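PDB 3M4A: putative Type I topoisomerase from Deinococcus radiodurans, which probably relaxes DNA as a type IB topoisomerase, breaking and rejoining one strand without ATP, and is here bound to DNA. Local coordinates for residues T220-N223 against A224-E228; D300-L304 against D305-P309; G326-K329 against R330-S334. All blocks are in the same frame, centred on the assembly; numbering follows the deposited sequence. Where two conformers were deposited one is given.

Interaction 1: T220-N223 against A224-E228; sequences TELN and AYLRE
Four backbone hydrogen bonds tie T220-N223 to A224-E228 inside helix 219-230, the regular i to i+4 pattern of an alpha helix, here within the range of the type IB topoisomerase catalytic core: A224 N to T220 O, Y225 N to E221 O, L226 N to L222 O and R227 N to N223 O. The L226 N to L222 O bond is the shortest, at 2.9 Å, and the straightest (167°). T220 O also accepts from a water at 2.7 Å. The same water accepts from R227 NH1 at 3.0 Å, lying in the guanidinium plane at its edge and linking the arginine to the preceding turn. R227 reaches back by a bend at chi3 (-57°), which brings one guanidinium face over A224 CA, 3.3 Å from the plane and offset toward the rim. Apolar contact is lighter: L222 CD1 approaches the Y225 ring at CD2, 4.4 Å away and oblique to the ring, and lies at the same 4.4 Å from L226 CG. L226 also makes van der Waals contacts with polar oxygens, its CG 3.5 Å from L222 O and its CD1 4.1 Å from N223 OD1, where the two side chains cross obliquely. With CG anti to the backbone N (chi1 -180°), the Y225 ring leads away from T220-N223, and its OH bonds to D112. E221 forms a salt bridge with R215. E221 and Y225 pack on M124, A125 and T128 of helix 120-134, while L226 also touches T128 and reaches A235 and F238 of helix 235-254.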
loop_
_atom_site.group_PDB
_atom_site.type_symbol
_atom_site.label_atom_id
_atom_site.label_comp_id
_atom_site.label_asym_id
_atom_site.label_seq_id
_atom_site.Cartn_x
_atom_site.Cartn_y
_atom_site.Cartn_z
ATOM N N THR A 220 2.130 -12.490 -10.202
ATOM C CA THR A 220 0.915 -13.253 -9.900
ATOM C C THR A 220 0.868 -13.736 -8.446
ATOM O O THR A 220 -0.149 -13.588 -7.773
ATOM C CB THR A 220 0.758 -14.447 -10.847
ATOM O OG1 THR A 220 0.786 -13.972 -12.195
ATOM C CG2 THR A 220 -0.580 -15.193 -10.576
ATOM N N GLU A 221 1.988 -14.260 -7.966
ATOM C CA GLU A 221 2.104 -14.734 -6.592
ATOM C C GLU A 221 1.954 -13.578 -5.585
ATOM O O GLU A 221 1.226 -13.703 -4.604
ATOM C CB GLU A 221 3.427 -15.465 -6.390
ATOM C CG GLU A 221 3.468 -16.243 -5.103
ATOM C CD GLU A 221 4.751 -17.002 -4.891
ATOM O OE1 GLU A 221 5.671 -16.876 -5.723
ATOM O OE2 GLU A 221 4.828 -17.729 -3.870
ATOM N N LEU A 222 2.610 -12.452 -5.853
ATOM C CA LEU A 222 2.487 -11.288 -4.975
ATOM C C LEU A 222 1.069 -10.762 -4.963
ATOM O O LEU A 222 0.532 -10.426 -3.912
ATOM C CB LEU A 222 3.450 -10.160 -5.364
ATOM C CG LEU A 222 3.370 -8.893 -4.500
ATOM C CD1 LEU A 222 3.595 -9.187 -3.018
ATOM C CD2 LEU A 222 4.377 -7.842 -4.993
ATOM N N ASN A 223 0.442 -10.687 -6.134
ATOM C CA ASN A 223 -0.937 -10.213 -6.180
ATOM C C ASN A 223 -1.901 -11.115 -5.399
ATOM O O ASN A 223 -2.846 -10.620 -4.812
ATOM C CB ASN A 223 -1.407 -10.001 -7.628
ATOM C CG ASN A 223 -0.793 -8.747 -8.269
ATOM O OD1 ASN A 223 -0.536 -7.748 -7.593
ATOM N ND2 ASN A 223 -0.569 -8.797 -9.573
ATOM N N ALA A 224 -1.646 -12.425 -5.371
ATOM C CA ALA A 224 -2.438 -13.353 -4.543
ATOM C C ALA A 224 -2.263 -13.111 -3.045
ATOM O O ALA A 224 -3.220 -13.188 -2.272
ATOM C CB ALA A 224 -2.093 -14.809 -4.888
ATOM N N TYR A 225 -1.027 -12.817 -2.643
ATOM C CA TYR A 225 -0.709 -12.467 -1.263
ATOM C C TYR A 225 -1.458 -11.199 -0.861
ATOM O O TYR A 225 -2.066 -11.145 0.213
ATOM C CB TYR A 225 0.805 -12.293 -1.121
ATOM C CG TYR A 225 1.294 -11.926 0.271
ATOM C CD1 TYR A 225 1.428 -12.894 1.250
ATOM C CD2 TYR A 225 1.604 -10.610 0.600
ATOM C CE1 TYR A 225 1.870 -12.581 2.520
ATOM C CE2 TYR A 225 2.048 -10.274 1.864
ATOM C CZ TYR A 225 2.191 -11.267 2.824
ATOM O OH TYR A 225 2.618 -10.981 4.100
ATOM N N LEU A 226 -1.411 -10.188 -1.726
ATOM C CA LEU A 226 -2.138 -8.935 -1.493
ATOM C C LEU A 226 -3.651 -9.169 -1.386
ATOM O O LEU A 226 -4.306 -8.624 -0.502
ATOM C CB LEU A 226 -1.840 -7.901 -2.581
ATOM C CG LEU A 226 -0.410 -7.359 -2.629
ATOM C CD1 LEU A 226 -0.218 -6.391 -3.780
ATOM C CD2 LEU A 226 -0.061 -6.706 -1.287
ATOM N N ARG A 227 -4.211 -10.014 -2.251
ATOM C CA ARG A 227 -5.629 -10.349 -2.114
ATOM C C ARG A 227 -5.945 -10.861 -0.711
ATOM O O ARG A 227 -6.939 -10.452 -0.111
ATOM C CB ARG A 227 -6.068 -11.369 -3.168
ATOM C CG ARG A 227 -6.212 -10.781 -4.559
ATOM C CD ARG A 227 -7.112 -11.629 -5.466
ATOM N NE ARG A 227 -6.653 -13.011 -5.586
ATOM C CZ ARG A 227 -5.616 -13.418 -6.325
ATOM N NH1 ARG A 227 -4.893 -12.554 -7.025
ATOM N NH2 ARG A 227 -5.296 -14.709 -6.360
ATOM N N GLU A 228 -5.080 -11.724 -0.179
ATOM C CA GLU A 228 -5.240 -12.226 1.176
ATOM C C GLU A 228 -5.176 -11.123 2.223
ATOM O O GLU A 228 -6.048 -11.058 3.086
ATOM C CB GLU A 228 -4.196 -13.290 1.523
ATOM C CG GLU A 228 -4.330 -13.770 2.968
ATOM C CD GLU A 228 -3.214 -14.676 3.422
ATOM O OE1 GLU A 228 -2.546 -15.264 2.560
ATOM O OE2 GLU A 228 -2.998 -14.790 4.653
HETATM O O HOH W 1 -2.661 -13.538 -8.772
#

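Interaction 2: D300-L304 against D305-P309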
loop_
_atom_site.group_PDB
_atom_site.type_symbol
_atom_site.label_atom_id
_atom_site.label_comp_id
_atom_site.label_asym_id
_atom_site.label_seq_id
_atom_site.Cartn_x
_atom_site.Cartn_y
_atom_site.Cartn_z
ATOM N N ASP A 300 -7.811 26.233 2.776
ATOM C CA ASP A 300 -8.464 26.788 3.960
ATOM C C ASP A 300 -7.507 26.936 5.155
ATOM O O ASP A 300 -7.956 27.190 6.279
ATOM C CB ASP A 300 -9.662 25.907 4.344
ATOM C CG ASP A 300 -10.866 26.110 3.421
ATOM O OD1 ASP A 300 -10.900 27.116 2.690
ATOM O OD2 ASP A 300 -11.770 25.263 3.435
ATOM N N GLY A 301 -6.204 26.749 4.923
ATOM C CA GLY A 301 -5.168 26.969 5.937
ATOM C C GLY A 301 -4.986 25.834 6.936
ATOM O O GLY A 301 -4.494 26.052 8.051
ATOM N N LYS A 302 -5.366 24.620 6.538
ATOM C CA LYS A 302 -5.286 23.466 7.425
ATOM C C LYS A 302 -4.391 22.394 6.820
ATOM O O LYS A 302 -4.480 22.110 5.632
ATOM C CB LYS A 302 -6.673 22.903 7.687
ATOM C CG LYS A 302 -7.600 23.897 8.419
ATOM C CD LYS A 302 -9.022 23.388 8.473
ATOM C CE LYS A 302 -9.903 24.286 9.351
ATOM N NZ LYS A 302 -11.218 24.495 8.709
ATOM N N VAL A 303 -3.548 21.800 7.654
ATOM C CA VAL A 303 -2.578 20.784 7.199
ATOM C C VAL A 303 -2.600 19.609 8.173
ATOM O O VAL A 303 -3.370 19.620 9.153
ATOM C CB VAL A 303 -1.163 21.372 7.088
ATOM C CG1 VAL A 303 -1.119 22.415 5.949
ATOM C CG2 VAL A 303 -0.714 21.998 8.411
ATOM N N LEU A 304 -1.781 18.584 7.927
ATOM C CA LEU A 304 -1.812 17.380 8.780
ATOM C C LEU A 304 -1.709 17.708 10.276
ATOM O O LEU A 304 -2.403 17.106 11.080
ATOM C CB LEU A 304 -0.676 16.422 8.415
ATOM C CG LEU A 304 -0.802 15.700 7.080
ATOM C CD1 LEU A 304 0.463 14.854 6.827
ATOM C CD2 LEU A 304 -2.071 14.844 7.025
ATOM N N ASP A 305 -0.852 18.674 10.617
ATOM C CA ASP A 305 -0.652 19.108 12.013
ATOM C C ASP A 305 -1.970 19.402 12.743
ATOM O O ASP A 305 -2.078 19.204 13.952
ATOM C CB ASP A 305 0.161 20.408 12.092
ATOM C CG ASP A 305 1.394 20.433 11.195
ATOM O OD1 ASP A 305 1.725 19.420 10.551
ATOM O OD2 ASP A 305 2.032 21.518 11.142
ATOM N N ASP A 306 -2.952 19.915 12.011
ATOM C CA ASP A 306 -4.243 20.310 12.587
ATOM C C ASP A 306 -5.175 19.137 12.877
ATOM O O ASP A 306 -6.230 19.309 13.521
ATOM C CB ASP A 306 -4.940 21.305 11.655
ATOM C CG ASP A 306 -4.142 22.577 11.468
ATOM O OD1 ASP A 306 -3.929 23.303 12.468
ATOM O OD2 ASP A 306 -3.720 22.863 10.333
ATOM N N TYR A 307 -4.812 17.944 12.406
ATOM C CA TYR A 307 -5.644 16.751 12.564
ATOM C C TYR A 307 -5.002 15.676 13.440
ATOM O O TYR A 307 -5.356 14.497 13.348
ATOM C CB TYR A 307 -6.022 16.182 11.197
ATOM C CG TYR A 307 -6.947 17.111 10.456
ATOM C CD1 TYR A 307 -8.318 17.104 10.711
ATOM C CD2 TYR A 307 -6.455 18.015 9.530
ATOM C CE1 TYR A 307 -9.169 17.964 10.059
ATOM C CE2 TYR A 307 -7.316 18.896 8.864
ATOM C CZ TYR A 307 -8.659 18.866 9.141
ATOM O OH TYR A 307 -9.509 19.724 8.479
ATOM N N GLU A 308 -4.077 16.095 14.289
ATOM C CA GLU A 308 -3.465 15.201 15.273
ATOM C C GLU A 308 -4.520 14.745 16.278
ATOM O O GLU A 308 -5.461 15.486 16.572
ATOM C CB GLU A 308 -2.354 15.910 16.036
ATOM C CG GLU A 308 -1.086 16.158 15.249
ATOM C CD GLU A 308 -0.025 16.800 16.105
ATOM O OE1 GLU A 308 -0.330 17.816 16.764
ATOM O OE2 GLU A 308 1.109 16.282 16.136
ATOM N N PRO A 309 -4.380 13.527 16.810
ATOM C CA PRO A 309 -5.374 13.086 17.799
ATOM C C PRO A 309 -5.364 13.984 19.031
ATOM O O PRO A 309 -4.327 14.539 19.367
ATOM C CB PRO A 309 -4.942 11.652 18.114
ATOM C CG PRO A 309 -3.480 11.585 17.731
ATOM C CD PRO A 309 -3.342 12.505 16.566
HETATM O O HOH W 2 -2.794 25.264 9.860
#
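D306 OD2 is gripped by two donors. V303 N bonds to it at 2.9 Å, nearly straight at 168° and on the anti lone pair, and a water donates at 2.6 Å. That water also donates to G301 O, again at 2.6 Å, so the carboxylate is tied to the chain at two points. The carboxylate is in place because D306 CG stands beside its own backbone N, anti to the carbonyl carbon (chi1 -62°), and leans back over the start of the turn. Its bond from V303 N resembles one half of a capping box, the third residue of the turn accepting from the residue before it; V303 has no side-chain acceptor to complete a true box. D306 N donates to V303 O at 2.9 Å, from above the carbonyl plane, and a second i to i+3 bond, Y307 N to L304 O, follows at 2.9 Å. V303 O further meets the edge of the Y307 ring, 3.5 Å from CD2. Y307 OH lies 3.7 Å from K302 CD, the two side chains slanting across each other. V303 CG2 lies 3.8 Å from D305 CG, alongside the aspartate. Just upstream, G301 takes a positive phi as the C-prime residue of the Schellman motif that ends helix 292-299. With an N-H and a water both donating to OD2, D306 is likely to be held in its ionised form, probably helping to hold the chain turned back on itself at the surface.

Interaction 3: G326-K329 against R330-S334; sequences GALK and RMLES
G326-K329 and R330-S334 are successive turns of helix 323-337, joined by i to i+4 bonds from R330 N, M331 N, L332 N and E333 N to the carbonyls of G326, A327, L328 and K329; the L332 N to L328 O bond is 2.8 Å and nearly straight (169°). On the inner flank L328 CD1 packs 4.2 Å from L332 CG. On another flank the extended K329 chain and E333 slant across each other. E333 CG lies anti to its carbonyl carbon (chi1 -73°), leaning back to within 3.2 Å of K329 O, and OE2 comes 3.7 Å from K329 CE. K329 NZ and E333 OE2 remain 4.2 Å apart, opposite charges that probably attract but are not in direct contact. With an alanine in place of E333, K329 would probably lose its nearby opposite charge, and its chain would be freer to turn. S334 OG donates to M331 O at 2.5 Å, in the carbonyl plane, and is also bonded to R297. Around the helix, L328 and L332 pack on W241 of helix 235-254 and I294 of helix 292-299, M331 also touches I294, and L332, K329 and E333 face helix 91-113 at L95, A99 and T96.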
loop_
_atom_site.group_PDB
_atom_site.type_symbol
_atom_site.label_atom_id
_atom_site.label_comp_id
_atom_site.label_asym_id
_atom_site.label_seq_id
_atom_site.Cartn_x
_atom_site.Cartn_y
_atom_site.Cartn_z
ATOM N N GLY A 326 -1.908 8.668 10.387
ATOM C CA GLY A 326 -2.989 8.867 11.331
ATOM C C GLY A 326 -3.624 10.222 11.125
ATOM O O GLY A 326 -4.849 10.343 11.090
ATOM N N ALA A 327 -2.798 11.245 10.991
ATOM C CA ALA A 327 -3.311 12.589 10.759
ATOM C C ALA A 327 -4.047 12.658 9.422
ATOM O O ALA A 327 -5.090 13.319 9.316
ATOM C CB ALA A 327 -2.210 13.620 10.844
ATOM N N LEU A 328 -3.519 11.983 8.398
ATOM C CA LEU A 328 -4.209 11.931 7.101
ATOM C C LEU A 328 -5.595 11.278 7.202
ATOM O O LEU A 328 -6.594 11.779 6.653
ATOM C CB LEU A 328 -3.355 11.205 6.049
ATOM C CG LEU A 328 -4.005 11.061 4.661
ATOM C CD1 LEU A 328 -4.318 12.425 4.068
ATOM C CD2 LEU A 328 -3.094 10.267 3.727
ATOM N N LYS A 329 -5.666 10.162 7.913
ATOM C CA LYS A 329 -6.933 9.497 8.119
ATOM C C LYS A 329 -7.951 10.449 8.722
ATOM O O LYS A 329 -9.072 10.522 8.253
ATOM C CB LYS A 329 -6.792 8.293 9.031
ATOM C CG LYS A 329 -8.043 7.428 9.003
ATOM C CD LYS A 329 -7.974 6.248 9.912
ATOM C CE LYS A 329 -9.199 5.371 9.678
ATOM N NZ LYS A 329 -9.367 4.320 10.714
ATOM N N ARG A 330 -7.533 11.163 9.757
ATOM C CA ARG A 330 -8.413 12.113 10.439
ATOM C C ARG A 330 -8.787 13.281 9.530
ATOM O O ARG A 330 -9.944 13.727 9.543
ATOM C CB ARG A 330 -7.770 12.584 11.732
ATOM C CG ARG A 330 -7.762 11.498 12.787
ATOM C CD ARG A 330 -7.056 11.933 14.048
ATOM N NE ARG A 330 -7.690 13.101 14.641
ATOM C CZ ARG A 330 -8.785 13.076 15.389
ATOM N NH1 ARG A 330 -9.402 11.932 15.672
ATOM N NH2 ARG A 330 -9.274 14.215 15.854
ATOM N N MET A 331 -7.838 13.756 8.719
ATOM C CA MET A 331 -8.164 14.798 7.727
ATOM C C MET A 331 -9.218 14.321 6.733
ATOM O O MET A 331 -10.177 15.054 6.434
ATOM C CB MET A 331 -6.913 15.279 6.989
ATOM C CG MET A 331 -7.187 16.369 5.977
ATOM S SD MET A 331 -5.729 16.807 5.005
ATOM C CE MET A 331 -4.900 17.928 6.107
ATOM N N LEU A 332 -9.056 13.114 6.197
ATOM C CA LEU A 332 -10.041 12.578 5.260
ATOM C C LEU A 332 -11.396 12.400 5.935
ATOM O O LEU A 332 -12.438 12.666 5.329
ATOM C CB LEU A 332 -9.586 11.260 4.657
ATOM C CG LEU A 332 -8.351 11.355 3.757
ATOM C CD1 LEU A 332 -7.902 9.940 3.371
ATOM C CD2 LEU A 332 -8.608 12.212 2.502
ATOM N N GLU A 333 -11.374 11.958 7.188
ATOM C CA GLU A 333 -12.614 11.804 7.958
ATOM C C GLU A 333 -13.379 13.135 8.138
ATOM O O GLU A 333 -14.609 13.125 8.280
ATOM C CB GLU A 333 -12.338 11.107 9.301
ATOM C CG GLU A 333 -12.048 9.613 9.115
ATOM C CD GLU A 333 -11.684 8.877 10.399
ATOM O OE1 GLU A 333 -11.113 9.499 11.331
ATOM O OE2 GLU A 333 -11.957 7.652 10.452
ATOM N N SER A 334 -12.685 14.270 8.093
ATOM C CA SER A 334 -13.368 15.559 8.221
ATOM C C SER A 334 -14.324 15.842 7.054
ATOM O O SER A 334 -15.240 16.651 7.200
ATOM C CB SER A 334 -12.367 16.706 8.372
ATOM O OG SER A 334 -11.676 16.968 7.169
#

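How the interactions relate
Interactions 2 and 3 form one patch, their centres 9 Å apart: the loop 300-309 lies against helix 323-337. L304 CD2 is 3.5 Å from L328 N, V303 C is 3.5 Å from M331 CE, and R330 NE makes a weak polar contact with Y307 O at 3.0 Å. Interaction 1 stands across the chain's centre, about 35 Å from interaction 2 and 28 Å from interaction 3, centre to centre. Helix 235-254 is nevertheless touched by side chains of all three, L304 of interaction 2 meeting it at A248. The bound DNA lies nearest interaction 1, about 9 Å by closest atoms, against about 15 and 14 Å for interactions 2 and 3.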